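Local coordinates for protein superoxide dismutase [Fe] (Aquifex pyrophilus, PDB 1COJ) that converts superoxide radicals to hydrogen peroxide and oxygen, using one iron ion bound in each subunit of a homotetramer, at residues H3-K8 with A37-I42; M87-G92 with N187-V192. One frame throughout, in Å; residues are numbered along the deposited sequence.

Contact 1: residues H3-K8 with A37-I42; sequences HKLEPK and AKYNEI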
loop_
_atom_site.group_PDB
_atom_site.type_symbol
_atom_site.label_atom_id
_atom_site.label_comp_id
_atom_site.label_asym_id
_atom_site.label_seq_id
_atom_site.Cartn_x
_atom_site.Cartn_y
_atom_site.Cartn_z
ATOM N N HIS A 3 3.342 14.611 -23.200
ATOM C CA HIS A 3 4.524 13.797 -23.473
ATOM C C HIS A 3 4.089 12.332 -23.546
ATOM O O HIS A 3 3.922 11.678 -22.516
ATOM C CB HIS A 3 5.582 13.986 -22.373
ATOM C CG HIS A 3 6.675 12.954 -22.390
ATOM N ND1 HIS A 3 7.491 12.738 -23.481
ATOM C CD2 HIS A 3 7.083 12.074 -21.439
ATOM C CE1 HIS A 3 8.353 11.774 -23.203
ATOM N NE2 HIS A 3 8.123 11.358 -21.970
ATOM N N LYS A 4 3.869 11.835 -24.756
ATOM C CA LYS A 4 3.457 10.449 -24.931
ATOM C C LYS A 4 4.639 9.521 -25.188
ATOM O O LYS A 4 5.731 9.963 -25.555
ATOM C CB LYS A 4 2.433 10.329 -26.058
ATOM C CG LYS A 4 1.089 10.937 -25.729
ATOM C CD LYS A 4 0.134 10.767 -26.887
ATOM C CE LYS A 4 -1.200 11.420 -26.596
ATOM N NZ LYS A 4 -2.103 11.344 -27.782
ATOM N N LEU A 5 4.414 8.235 -24.953
ATOM C CA LEU A 5 5.425 7.212 -25.148
ATOM C C LEU A 5 4.924 6.196 -26.168
ATOM O O LEU A 5 3.734 6.138 -26.474
ATOM C CB LEU A 5 5.702 6.490 -23.823
ATOM C CG LEU A 5 6.779 6.976 -22.845
ATOM C CD1 LEU A 5 6.731 8.473 -22.652
ATOM C CD2 LEU A 5 6.603 6.263 -21.511
ATOM N N GLU A 6 5.850 5.434 -26.731
ATOM C CA GLU A 6 5.511 4.382 -27.673
ATOM C C GLU A 6 6.377 3.199 -27.287
ATOM O O GLU A 6 7.508 3.376 -26.821
ATOM C CB GLU A 6 5.749 4.806 -29.127
ATOM C CG GLU A 6 4.701 5.788 -29.677
ATOM C CD GLU A 6 3.253 5.282 -29.588
ATOM O OE1 GLU A 6 2.335 6.132 -29.602
ATOM O OE2 GLU A 6 3.021 4.053 -29.516
ATOM N N PRO A 7 5.842 1.976 -27.419
ATOM C CA PRO A 7 6.609 0.781 -27.062
ATOM C C PRO A 7 7.874 0.619 -27.899
ATOM O O PRO A 7 7.956 1.114 -29.026
ATOM C CB PRO A 7 5.606 -0.351 -27.301
ATOM C CG PRO A 7 4.738 0.183 -28.389
ATOM C CD PRO A 7 4.521 1.610 -27.963
ATOM N N LYS A 8 8.878 -0.031 -27.322
ATOM C CA LYS A 8 10.129 -0.271 -28.019
ATOM C C LYS A 8 10.156 -1.730 -28.443
ATOM O O LYS A 8 10.708 -2.581 -27.745
ATOM C CB LYS A 8 11.311 0.058 -27.111
ATOM C CG LYS A 8 11.304 1.497 -26.637
ATOM C CD LYS A 8 12.540 1.830 -25.842
ATOM C CE LYS A 8 12.492 3.270 -25.382
ATOM N NZ LYS A 8 13.762 3.657 -24.722
ATOM N N ALA A 37 0.090 2.320 -23.082
ATOM C CA ALA A 37 -1.201 2.874 -23.471
ATOM C C ALA A 37 -1.857 3.663 -22.338
ATOM O O ALA A 37 -2.356 4.771 -22.549
ATOM C CB ALA A 37 -2.124 1.761 -23.943
ATOM N N LYS A 38 -1.863 3.096 -21.139
ATOM C CA LYS A 38 -2.470 3.764 -19.996
ATOM C C LYS A 38 -1.711 5.009 -19.553
ATOM O O LYS A 38 -2.325 6.003 -19.149
ATOM C CB LYS A 38 -2.663 2.785 -18.841
ATOM C CG LYS A 38 -3.908 1.939 -18.997
ATOM C CD LYS A 38 -5.147 2.817 -19.023
ATOM C CE LYS A 38 -6.391 1.997 -19.245
ATOM N NZ LYS A 38 -7.595 2.843 -19.077
ATOM N N TYR A 39 -0.386 4.966 -19.650
ATOM C CA TYR A 39 0.429 6.117 -19.288
ATOM C C TYR A 39 0.035 7.273 -20.204
ATOM O O TYR A 39 -0.149 8.405 -19.754
ATOM C CB TYR A 39 1.921 5.803 -19.451
ATOM C CG TYR A 39 2.825 7.006 -19.282
ATOM C CD1 TYR A 39 3.255 7.414 -18.019
ATOM C CD2 TYR A 39 3.239 7.748 -20.389
ATOM C CE1 TYR A 39 4.069 8.531 -17.865
ATOM C CE2 TYR A 39 4.050 8.863 -20.246
ATOM C CZ TYR A 39 4.461 9.253 -18.984
ATOM O OH TYR A 39 5.251 10.374 -18.845
ATOM N N ASN A 40 -0.145 6.964 -21.486
ATOM C CA ASN A 40 -0.523 7.968 -22.473
ATOM C C ASN A 40 -1.883 8.591 -22.179
ATOM O O ASN A 40 -2.053 9.805 -22.308
ATOM C CB ASN A 40 -0.481 7.377 -23.884
ATOM C CG ASN A 40 0.943 7.184 -24.394
ATOM O OD1 ASN A 40 1.906 7.641 -23.782
ATOM N ND2 ASN A 40 1.079 6.490 -25.509
ATOM N N GLU A 41 -2.835 7.769 -21.747
ATOM C CA GLU A 41 -4.175 8.244 -21.410
ATOM C C GLU A 41 -4.082 9.215 -20.237
ATOM O O GLU A 41 -4.705 10.279 -20.238
ATOM C CB GLU A 41 -5.081 7.074 -21.021
ATOM C CG GLU A 41 -6.474 7.510 -20.574
ATOM C CD GLU A 41 -7.346 6.357 -20.093
ATOM O OE1 GLU A 41 -8.322 6.610 -19.360
ATOM O OE2 GLU A 41 -7.066 5.198 -20.452
ATOM N N ILE A 42 -3.304 8.827 -19.233
ATOM C CA ILE A 42 -3.106 9.647 -18.045
ATOM C C ILE A 42 -2.491 10.996 -18.427
ATOM O O ILE A 42 -2.933 12.036 -17.937
ATOM C CB ILE A 42 -2.235 8.892 -17.012
ATOM C CG1 ILE A 42 -3.040 7.725 -16.424
ATOM C CG2 ILE A 42 -1.739 9.834 -15.918
ATOM C CD1 ILE A 42 -2.231 6.769 -15.570
#
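The carboxamide of N40 meets the backbone of L5 with both of its polar atoms. OD1 of N40 accepts from L5 N at 2.8 Å, and the N-H points almost straight at it, at 170°. ND2 of N40 donates to L5 O, also at 2.8 Å and nearly straight. L5 O lies in the amide plane of N40, and each donor is tilted slightly from the plane of the carbonyl it meets. One side chain thus satisfies the N-H and the C=O of the same residue, and the pair of bonds fixes the rotation of the amide. With CG anti to its own carbonyl carbon (chi1 -74°), the N40 amide comes nearer to segment 3-8 than its CB does, and reaches L5. An alanine in place of N40 would probably leave L5 N and L5 O without these mates and free the extended chain to shift on the helix. This is where the N-terminal segment, with no regular structure of its own, packs against helix 21-47 of the alpha-hairpin domain of iron/manganese superoxide dismutases. K4 adds its aliphatic part to the amide, with CB 3.6 Å from N40 OD1. The K4 chain then runs extended, away from N40, and its NZ forms a salt bridge with E44 on the same helix. The apolar half of the contact is L5 on Y39. CD1 of L5 comes to 3.6 Å from Y39 CE2, and CD2 makes an off-centre CH-pi contact with the ring. The Y39 ring also meets Y75 of helix 63-86, which L5 touches too. H3 reaches the phenol end, where its CD2 is 3.6 Å from Y39 OH, and H3 also packs on R139 of a third subunit.

Contact 2: residues M87-G92 with N187-V192; sequences MLTPGG and NINWDV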
loop_
_atom_site.group_PDB
_atom_site.type_symbol
_atom_site.label_atom_id
_atom_site.label_comp_id
_atom_site.label_asym_id
_atom_site.label_seq_id
_atom_site.Cartn_x
_atom_site.Cartn_y
_atom_site.Cartn_z
ATOM N N MET A 87 17.716 -6.451 -21.152
ATOM C CA MET A 87 18.916 -7.114 -20.672
ATOM C C MET A 87 18.889 -8.631 -20.835
ATOM O O MET A 87 19.701 -9.329 -20.229
ATOM C CB MET A 87 19.191 -6.742 -19.211
ATOM C CG MET A 87 18.160 -7.254 -18.215
ATOM S SD MET A 87 18.607 -6.870 -16.519
ATOM C CE MET A 87 19.860 -8.091 -16.224
ATOM N N LEU A 88 17.969 -9.138 -21.651
ATOM C CA LEU A 88 17.862 -10.578 -21.883
ATOM C C LEU A 88 18.249 -10.964 -23.313
ATOM O O LEU A 88 17.764 -10.370 -24.280
ATOM C CB LEU A 88 16.441 -11.070 -21.580
ATOM C CG LEU A 88 15.991 -11.009 -20.117
ATOM C CD1 LEU A 88 14.494 -11.229 -20.026
ATOM C CD2 LEU A 88 16.741 -12.038 -19.283
ATOM N N THR A 89 19.164 -11.926 -23.436
ATOM C CA THR A 89 19.617 -12.436 -24.735
ATOM C C THR A 89 19.683 -13.947 -24.604
ATOM O O THR A 89 20.083 -14.451 -23.554
ATOM C CB THR A 89 21.034 -11.920 -25.127
ATOM O OG1 THR A 89 21.194 -10.576 -24.675
ATOM C CG2 THR A 89 21.216 -11.907 -26.594
ATOM N N PRO A 90 19.299 -14.689 -25.661
ATOM C CA PRO A 90 19.329 -16.155 -25.613
ATOM C C PRO A 90 20.679 -16.732 -25.188
ATOM O O PRO A 90 21.696 -16.514 -25.840
ATOM C CB PRO A 90 18.942 -16.559 -27.044
ATOM C CG PRO A 90 19.243 -15.330 -27.868
ATOM C CD PRO A 90 18.782 -14.229 -26.961
ATOM N N GLY A 91 20.684 -17.414 -24.049
ATOM C CA GLY A 91 21.895 -18.018 -23.528
ATOM C C GLY A 91 22.824 -17.060 -22.811
ATOM O O GLY A 91 23.842 -17.484 -22.272
ATOM N N GLY A 92 22.481 -15.777 -22.792
ATOM C CA GLY A 92 23.317 -14.799 -22.121
ATOM C C GLY A 92 24.403 -14.266 -23.031
ATOM O O GLY A 92 24.589 -14.762 -24.149
ATOM N N ASN A 187 20.170 -16.001 -19.002
ATOM C CA ASN A 187 20.025 -15.168 -20.186
ATOM C C ASN A 187 20.430 -13.710 -20.026
ATOM O O ASN A 187 20.066 -12.875 -20.856
ATOM C CB ASN A 187 18.587 -15.248 -20.701
ATOM C CG ASN A 187 18.210 -16.639 -21.141
ATOM O OD1 ASN A 187 17.616 -17.407 -20.395
ATOM N ND2 ASN A 187 18.541 -16.964 -22.368
ATOM N N ILE A 188 21.226 -13.403 -19.008
ATOM C CA ILE A 188 21.641 -12.025 -18.782
ATOM C C ILE A 188 22.663 -11.529 -19.798
ATOM O O ILE A 188 23.680 -12.181 -20.049
ATOM C CB ILE A 188 22.202 -11.817 -17.355
ATOM C CG1 ILE A 188 21.087 -12.005 -16.324
ATOM C CG2 ILE A 188 22.806 -10.422 -17.224
ATOM C CD1 ILE A 188 21.532 -11.832 -14.880
ATOM N N ASN A 189 22.355 -10.392 -20.415
ATOM C CA ASN A 189 23.246 -9.770 -21.377
ATOM C C ASN A 189 24.140 -8.830 -20.570
ATOM O O ASN A 189 23.763 -7.692 -20.279
ATOM C CB ASN A 189 22.449 -8.981 -22.416
ATOM C CG ASN A 189 23.326 -8.394 -23.502
ATOM O OD1 ASN A 189 24.524 -8.160 -23.311
ATOM N ND2 ASN A 189 22.738 -8.154 -24.657
ATOM N N TRP A 190 25.320 -9.314 -20.199
ATOM C CA TRP A 190 26.260 -8.528 -19.413
ATOM C C TRP A 190 26.824 -7.296 -20.100
ATOM O O TRP A 190 27.320 -6.392 -19.427
ATOM C CB TRP A 190 27.379 -9.416 -18.882
ATOM C CG TRP A 190 26.886 -10.349 -17.834
ATOM C CD1 TRP A 190 26.613 -11.681 -17.975
ATOM C CD2 TRP A 190 26.556 -10.009 -16.484
ATOM N NE1 TRP A 190 26.126 -12.191 -16.795
ATOM C CE2 TRP A 190 26.084 -11.188 -15.863
ATOM C CE3 TRP A 190 26.613 -8.823 -15.739
ATOM C CZ2 TRP A 190 25.667 -11.214 -14.526
ATOM C CZ3 TRP A 190 26.200 -8.850 -14.409
ATOM C CH2 TRP A 190 25.733 -10.039 -13.818
ATOM N N ASP A 191 26.745 -7.244 -21.425
ATOM C CA ASP A 191 27.228 -6.076 -22.155
ATOM C C ASP A 191 26.336 -4.902 -21.754
ATOM O O ASP A 191 26.819 -3.799 -21.491
ATOM C CB ASP A 191 27.137 -6.299 -23.668
ATOM C CG ASP A 191 28.194 -7.261 -24.193
ATOM O OD1 ASP A 191 28.977 -7.815 -23.395
ATOM O OD2 ASP A 191 28.248 -7.455 -25.422
ATOM N N VAL A 192 25.034 -5.172 -21.672
ATOM C CA VAL A 192 24.038 -4.173 -21.289
ATOM C C VAL A 192 24.239 -3.729 -19.837
ATOM O O VAL A 192 24.337 -2.532 -19.553
ATOM C CB VAL A 192 22.594 -4.725 -21.483
ATOM C CG1 VAL A 192 21.561 -3.773 -20.894
ATOM C CG2 VAL A 192 22.311 -4.927 -22.967
HETATM O O HOH W 1 19.852 -7.913 -24.643
#
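M87 touches I188 and V192 with its side chain and N189 with its backbone. Its CE comes to 3.9 Å from I188 CG2, and the two side chains lie side by side, pointing the same way. CB of M87 faces CG1 of V192. The carbonyl O of M87 accepts from N189 N at 2.9 Å, with the donor well above the carbonyl plane. L88 pairs with I188 in a single beta bridge. L88 CA makes a C-H...O contact of 3.3 Å to N187 O, and L88 CD2 packs on N187 CB. T89 N donates to the same N187 O at 2.9 Å, in the carbonyl plane. T89 OG1 lies 2.9 Å from N189 ND2. A water accepts from that ND2 and donates weakly to L88 O. A type II turn from T89 to G92 carries the chain round P90 and G91, closed by G92 N bonding to T89 O. At G92 the CA sits 3.4 Å from I188 O. A CB here would press on the carbonyl O of G91 and come close to I188 O. N189 has CG anti to its backbone N (chi1 -176°), and its OD1 accepts weakly from D191 N and V192 N. The arrangement is an N-cap at the start of helix 190-207, bridged to the loop between helix 63-86 and helix 98-107.

Contact 1 lies at the surface and contact 2 is partly buried. Their centres are about 27 Å apart. Contact 1 stays within the alpha-hairpin domain, whereas contact 2 joins the loop after helix 63-86 to the start of helix 190-207, in the C-terminal domain. Helix 63-86 relates them: its Y75 meets L5 and Y39 of contact 1, and contact 2 begins where it ends. In contact 1 a side-chain amide serves a backbone. In contact 2 the bonds across are mostly backbone to backbone. Contact 1 has neighbours in two other subunits, but no other chain of the assembly touches contact 2. The side chain of L88 in contact 2 is about 10 Å from the iron.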